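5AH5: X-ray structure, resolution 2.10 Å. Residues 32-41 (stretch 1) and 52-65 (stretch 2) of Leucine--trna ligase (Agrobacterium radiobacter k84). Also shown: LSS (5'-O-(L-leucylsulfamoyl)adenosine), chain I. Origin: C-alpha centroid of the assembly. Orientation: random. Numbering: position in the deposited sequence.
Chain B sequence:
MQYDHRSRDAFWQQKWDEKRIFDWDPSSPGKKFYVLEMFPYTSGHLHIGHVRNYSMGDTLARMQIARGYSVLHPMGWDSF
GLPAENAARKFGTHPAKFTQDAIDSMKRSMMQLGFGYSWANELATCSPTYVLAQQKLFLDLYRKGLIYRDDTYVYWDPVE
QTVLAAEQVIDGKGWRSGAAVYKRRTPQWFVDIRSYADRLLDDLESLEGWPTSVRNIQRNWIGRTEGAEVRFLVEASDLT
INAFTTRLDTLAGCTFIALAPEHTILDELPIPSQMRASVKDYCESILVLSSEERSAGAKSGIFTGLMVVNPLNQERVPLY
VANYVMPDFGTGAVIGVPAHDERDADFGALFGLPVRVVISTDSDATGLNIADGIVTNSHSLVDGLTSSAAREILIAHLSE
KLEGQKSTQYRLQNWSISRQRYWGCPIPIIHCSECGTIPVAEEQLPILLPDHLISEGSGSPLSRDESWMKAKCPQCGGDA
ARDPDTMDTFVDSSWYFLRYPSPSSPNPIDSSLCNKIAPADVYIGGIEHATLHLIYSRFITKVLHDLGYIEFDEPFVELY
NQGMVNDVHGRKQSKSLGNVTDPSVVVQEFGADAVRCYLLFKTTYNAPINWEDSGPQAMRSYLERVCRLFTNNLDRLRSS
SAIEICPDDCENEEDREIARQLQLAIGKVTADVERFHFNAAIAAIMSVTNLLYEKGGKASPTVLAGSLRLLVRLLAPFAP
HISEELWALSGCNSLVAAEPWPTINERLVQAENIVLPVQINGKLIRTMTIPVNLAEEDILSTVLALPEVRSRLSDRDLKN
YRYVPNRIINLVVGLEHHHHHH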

# COMPACT_ATOMS: atom_id res chain seq x y z
N LYS B 32 16.94 -8.17 -11.39
CA LYS B 32 15.48 -8.06 -11.51
C LYS B 32 15.07 -6.87 -10.65
O LYS B 32 15.67 -6.60 -9.60
N PHE B 33 14.04 -6.19 -11.06
CA PHE B 33 13.43 -5.18 -10.22
C PHE B 33 11.93 -5.13 -10.55
O PHE B 33 11.58 -4.92 -11.65
N TYR B 34 11.11 -5.25 -9.54
CA TYR B 34 9.66 -5.25 -9.67
C TYR B 34 9.09 -4.04 -8.91
O TYR B 34 9.04 -4.04 -7.72
N VAL B 35 8.64 -3.06 -9.64
CA VAL B 35 8.00 -1.90 -9.06
C VAL B 35 6.54 -1.92 -9.50
O VAL B 35 6.28 -2.03 -10.64
N LEU B 36 5.61 -1.77 -8.57
CA LEU B 36 4.22 -1.58 -8.97
C LEU B 36 3.52 -0.65 -8.05
O LEU B 36 4.05 -0.30 -7.01
N GLU B 37 2.31 -0.29 -8.46
CA GLU B 37 1.46 0.62 -7.77
C GLU B 37 0.10 -0.07 -7.60
O GLU B 37 -0.22 -1.05 -8.32
N MET B 38 -0.69 0.45 -6.67
CA MET B 38 -2.02 -0.13 -6.42
C MET B 38 -2.92 0.08 -7.60
O MET B 38 -3.26 1.23 -7.97
N PHE B 39 -3.23 -1.04 -8.28
CA PHE B 39 -4.06 -1.01 -9.52
C PHE B 39 -5.47 -0.43 -9.28
O PHE B 39 -5.97 -0.52 -8.18
N PRO B 40 -5.99 0.35 -10.19
CA PRO B 40 -7.17 1.09 -9.93
C PRO B 40 -8.52 0.31 -10.10
O PRO B 40 -8.60 -0.58 -10.94
N TYR B 41 -9.55 0.70 -9.36
CA TYR B 41 -10.93 0.20 -9.62
C TYR B 41 -11.42 0.76 -10.92
O TYR B 41 -11.26 1.94 -11.24
N ARG B 52 -0.69 11.01 -9.82
CA ARG B 52 0.39 11.22 -8.84
C ARG B 52 1.01 9.88 -8.44
O ARG B 52 2.24 9.71 -8.42
N ASN B 53 0.12 8.96 -8.07
CA ASN B 53 0.48 7.64 -7.66
C ASN B 53 1.35 6.88 -8.72
O ASN B 53 2.37 6.23 -8.39
N TYR B 54 1.03 7.08 -9.97
CA TYR B 54 1.55 6.29 -11.06
C TYR B 54 2.79 6.98 -11.68
O TYR B 54 3.69 6.34 -12.23
N SER B 55 2.80 8.29 -11.64
CA SER B 55 3.97 9.06 -12.02
C SER B 55 5.18 8.63 -11.25
O SER B 55 6.28 8.53 -11.82
N MET B 56 5.00 8.35 -9.99
CA MET B 56 6.15 8.00 -9.09
C MET B 56 6.75 6.66 -9.52
O MET B 56 7.99 6.50 -9.54
N GLY B 57 5.87 5.70 -9.85
CA GLY B 57 6.30 4.42 -10.32
C GLY B 57 6.96 4.52 -11.63
O GLY B 57 7.97 3.86 -11.82
N ASP B 58 6.45 5.35 -12.55
CA ASP B 58 7.09 5.45 -13.82
C ASP B 58 8.54 6.07 -13.77
O ASP B 58 9.41 5.69 -14.52
N THR B 59 8.68 7.15 -13.00
CA THR B 59 9.93 7.80 -12.77
C THR B 59 10.95 6.81 -12.24
O THR B 59 12.06 6.71 -12.79
N LEU B 60 10.60 6.08 -11.18
CA LEU B 60 11.48 5.11 -10.66
C LEU B 60 11.83 4.06 -11.74
O LEU B 60 12.99 3.74 -11.99
N ALA B 61 10.80 3.53 -12.42
CA ALA B 61 11.03 2.45 -13.36
C ALA B 61 11.99 2.90 -14.48
O ALA B 61 12.87 2.16 -14.83
N ARG B 62 11.77 4.07 -15.06
CA ARG B 62 12.60 4.56 -16.12
C ARG B 62 14.08 4.70 -15.68
O ARG B 62 14.97 4.39 -16.44
N MET B 63 14.30 5.10 -14.44
CA MET B 63 15.64 5.21 -13.93
C MET B 63 16.21 3.81 -13.81
O MET B 63 17.37 3.60 -14.15
N GLN B 64 15.44 2.88 -13.25
CA GLN B 64 15.98 1.55 -12.98
C GLN B 64 16.26 0.83 -14.27
O GLN B 64 17.25 0.15 -14.38
N ILE B 65 15.47 1.09 -15.28
CA ILE B 65 15.79 0.59 -16.59
C ILE B 65 17.12 1.14 -17.15
O ILE B 65 17.95 0.40 -17.67

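The absence of a side chain at G57 makes room for a buried carboxylate: E37 OE2 lies 3.1 Å from G57 CA, and a CB at this position would point toward the strand and clash with that oxygen. E37 (chi1 m) reaches the helix from the end of strand 32-37, its CG 3.7 Å from N53 O and its OE1 3.5 Å from Y54 CD1; both carboxylate oxygens are hydrogen-bonded elsewhere in the structure.

Strand and helix run nearly antiparallel, at 168°, so alternate strand residues F33, V35 and E37 meet successive helical turns. V35 (p) places CG1 4.0 Å from A61 CB and CG2 4.1 Å from L60 CD2. F33 (t) takes L60 CD2 at its ring edge, 4.2 Å from CE2, while Q64 (m, m) folds over one face, with CG 4.1 Å from the ring centroid in a CH-pi contact.

Beyond the strand, Y54 (m) donates the single hydrogen bond between the stretches, from OH to M38 O at 2.6 Å, and P40 CD packs 4.1 Å from Y54 CZ. The leucyl-adenylate analogue LSS engages both segments: its O3 donates to N53 OD1 (2.6 Å), its N4 donates to F39 O (2.9 Å), and Y41 N gives a weak bond to O2A (3.3 Å).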

# COMPACT_ATOMS: atom_id res chain seq x y z
CB LYS B 32 14.79 -9.32 -11.01
CG LYS B 32 14.86 -9.58 -9.48
CD LYS B 32 13.65 -8.95 -8.73
CE LYS B 32 13.60 -9.37 -7.28
NZ LYS B 32 12.50 -8.65 -6.59
CB PHE B 33 14.04 -3.83 -10.50
CG PHE B 33 13.77 -2.83 -9.41
CD1 PHE B 33 14.46 -2.88 -8.21
CD2 PHE B 33 12.84 -1.83 -9.58
CE1 PHE B 33 14.21 -1.96 -7.20
CE2 PHE B 33 12.61 -0.90 -8.56
CZ PHE B 33 13.26 -0.96 -7.38
CB TYR B 34 9.13 -6.54 -9.04
CG TYR B 34 7.64 -6.89 -9.26
CD1 TYR B 34 6.83 -6.16 -10.10
CD2 TYR B 34 7.08 -8.01 -8.65
CE1 TYR B 34 5.50 -6.51 -10.28
CE2 TYR B 34 5.75 -8.38 -8.85
CZ TYR B 34 4.99 -7.63 -9.69
OH TYR B 34 3.68 -7.95 -9.85
CB VAL B 35 8.63 -0.57 -9.52
CG1 VAL B 35 8.97 -0.53 -10.99
CG2 VAL B 35 7.75 0.61 -9.17
CB LEU B 36 3.50 -2.93 -9.01
CG LEU B 36 2.95 -3.67 -7.81
CD1 LEU B 36 2.07 -4.81 -8.27
CD2 LEU B 36 4.05 -4.19 -6.97
CB GLU B 37 1.17 1.83 -8.62
CG GLU B 37 2.35 2.65 -9.11
CD GLU B 37 2.72 2.36 -10.52
OE1 GLU B 37 1.81 1.99 -11.31
OE2 GLU B 37 3.93 2.54 -10.88
CB MET B 38 -2.62 0.38 -5.12
CG MET B 38 -1.95 -0.16 -3.90
SD MET B 38 -2.77 0.53 -2.47
CE MET B 38 -1.62 0.17 -1.18
CB PHE B 39 -4.00 -2.35 -10.29
CG PHE B 39 -4.84 -3.51 -9.74
CD1 PHE B 39 -5.09 -3.70 -8.39
CD2 PHE B 39 -5.27 -4.52 -10.62
CE1 PHE B 39 -5.80 -4.79 -7.96
CE2 PHE B 39 -5.99 -5.61 -10.17
CZ PHE B 39 -6.23 -5.78 -8.85
CB PRO B 40 -7.14 2.16 -10.96
CG PRO B 40 -6.48 1.57 -12.09
CD PRO B 40 -5.47 0.62 -11.52
CB TYR B 41 -11.91 0.59 -8.49
CG TYR B 41 -11.64 -0.11 -7.15
CD1 TYR B 41 -11.67 -1.50 -7.06
CD2 TYR B 41 -11.36 0.62 -5.98
CE1 TYR B 41 -11.49 -2.14 -5.88
CE2 TYR B 41 -11.15 -0.06 -4.75
CZ TYR B 41 -11.18 -1.42 -4.73
OH TYR B 41 -10.94 -2.14 -3.57
CB ARG B 52 -0.09 11.96 -7.60
CG ARG B 52 1.08 12.24 -6.66
CD ARG B 52 0.64 12.82 -5.36
NE ARG B 52 1.77 13.41 -4.65
CZ ARG B 52 1.71 13.88 -3.43
NH1 ARG B 52 0.52 13.89 -2.78
NH2 ARG B 52 2.82 14.39 -2.85
CB ASN B 53 -0.80 6.89 -7.36
CG ASN B 53 -0.60 5.62 -6.63
OD1 ASN B 53 -1.56 5.12 -6.03
ND2 ASN B 53 0.60 5.04 -6.69
CB TYR B 54 0.44 5.93 -12.07
CG TYR B 54 -0.75 5.14 -11.47
CD1 TYR B 54 -0.60 4.34 -10.37
CD2 TYR B 54 -2.03 5.15 -12.06
CE1 TYR B 54 -1.62 3.63 -9.82
CE2 TYR B 54 -3.10 4.42 -11.48
CZ TYR B 54 -2.91 3.68 -10.38
OH TYR B 54 -3.93 2.90 -9.79
CB SER B 55 3.74 10.52 -11.76
OG SER B 55 2.88 11.02 -12.71
CB MET B 56 5.75 7.92 -7.64
CG MET B 56 5.27 9.23 -7.01
SD MET B 56 4.71 9.06 -5.28
CE MET B 56 4.21 10.77 -5.09
CB ASP B 58 6.31 6.34 -14.76
CG ASP B 58 6.76 6.18 -16.20
OD1 ASP B 58 6.86 5.02 -16.67
OD2 ASP B 58 7.05 7.19 -16.89
CB THR B 59 9.74 9.06 -11.88
OG1 THR B 59 9.03 10.04 -12.68
CG2 THR B 59 11.09 9.64 -11.47
CB LEU B 60 10.83 4.45 -9.46
CG LEU B 60 11.64 3.32 -8.85
CD1 LEU B 60 13.03 3.80 -8.43
CD2 LEU B 60 10.89 2.82 -7.65
CB ALA B 61 9.72 1.97 -13.97
CB ARG B 62 12.11 5.94 -16.57
CG ARG B 62 10.89 5.85 -17.47
CD ARG B 62 10.38 7.24 -17.76
NE ARG B 62 9.20 7.24 -18.59
CZ ARG B 62 9.16 7.30 -19.91
NH1 ARG B 62 10.24 7.34 -20.66
NH2 ARG B 62 7.97 7.33 -20.51
CB MET B 63 15.71 5.91 -12.57
CG MET B 63 17.15 6.26 -12.29
SD MET B 63 17.36 6.95 -10.69
CE MET B 63 17.12 5.73 -9.43
CB GLN B 64 15.11 0.71 -12.08
CG GLN B 64 14.87 1.26 -10.71
CD GLN B 64 16.14 1.29 -9.88
OE1 GLN B 64 17.05 2.03 -10.20
NE2 GLN B 64 16.18 0.52 -8.83
CB ILE B 65 14.67 0.88 -17.59
CG1 ILE B 65 13.43 0.02 -17.22
CG2 ILE B 65 15.14 0.67 -19.02
CD1 ILE B 65 12.17 0.36 -17.96
C1 LSS I . -7.92 0.97 -5.30
N1 LSS I . -4.63 11.16 -4.21
O1 LSS I . -7.80 1.55 -4.24
S1 LSS I . -8.37 3.07 -6.52
C2 LSS I . -3.64 10.27 -4.14
N2 LSS I . -8.20 1.59 -6.44
O2 LSS I . -4.53 5.54 -3.02
N3 LSS I . -3.81 8.97 -4.47
O3 LSS I . -3.03 3.67 -4.38
C4 LSS I . -5.02 8.56 -4.90
N4 LSS I . -8.29 -1.13 -6.60
O4 LSS I . -4.73 5.47 -6.55
C5 LSS I . -6.11 9.43 -4.91
O5 LSS I . -6.97 3.74 -6.13
C6 LSS I . -5.90 10.74 -4.53
N6 LSS I . -6.95 11.61 -4.60
C7 LSS I . -6.12 -2.49 -4.84
N7 LSS I . -7.20 8.73 -5.33
C8 LSS I . -6.82 7.44 -5.52
C9 LSS I . -6.39 -0.99 -4.98
N9 LSS I . -5.48 7.36 -5.29
CA LSS I . -7.81 -0.52 -5.33
C10 LSS I . -6.83 -3.00 -3.58
C11 LSS I . -4.57 -2.71 -4.84
O1A LSS I . -9.34 3.75 -5.64
C21 LSS I . -4.64 6.17 -5.32
C22 LSS I . -5.02 5.18 -4.28
C23 LSS I . -4.41 3.88 -4.80
C24 LSS I . -4.53 4.10 -6.30
C25 LSS I . -5.80 3.47 -6.88
O2A LSS I . -8.57 3.52 -7.88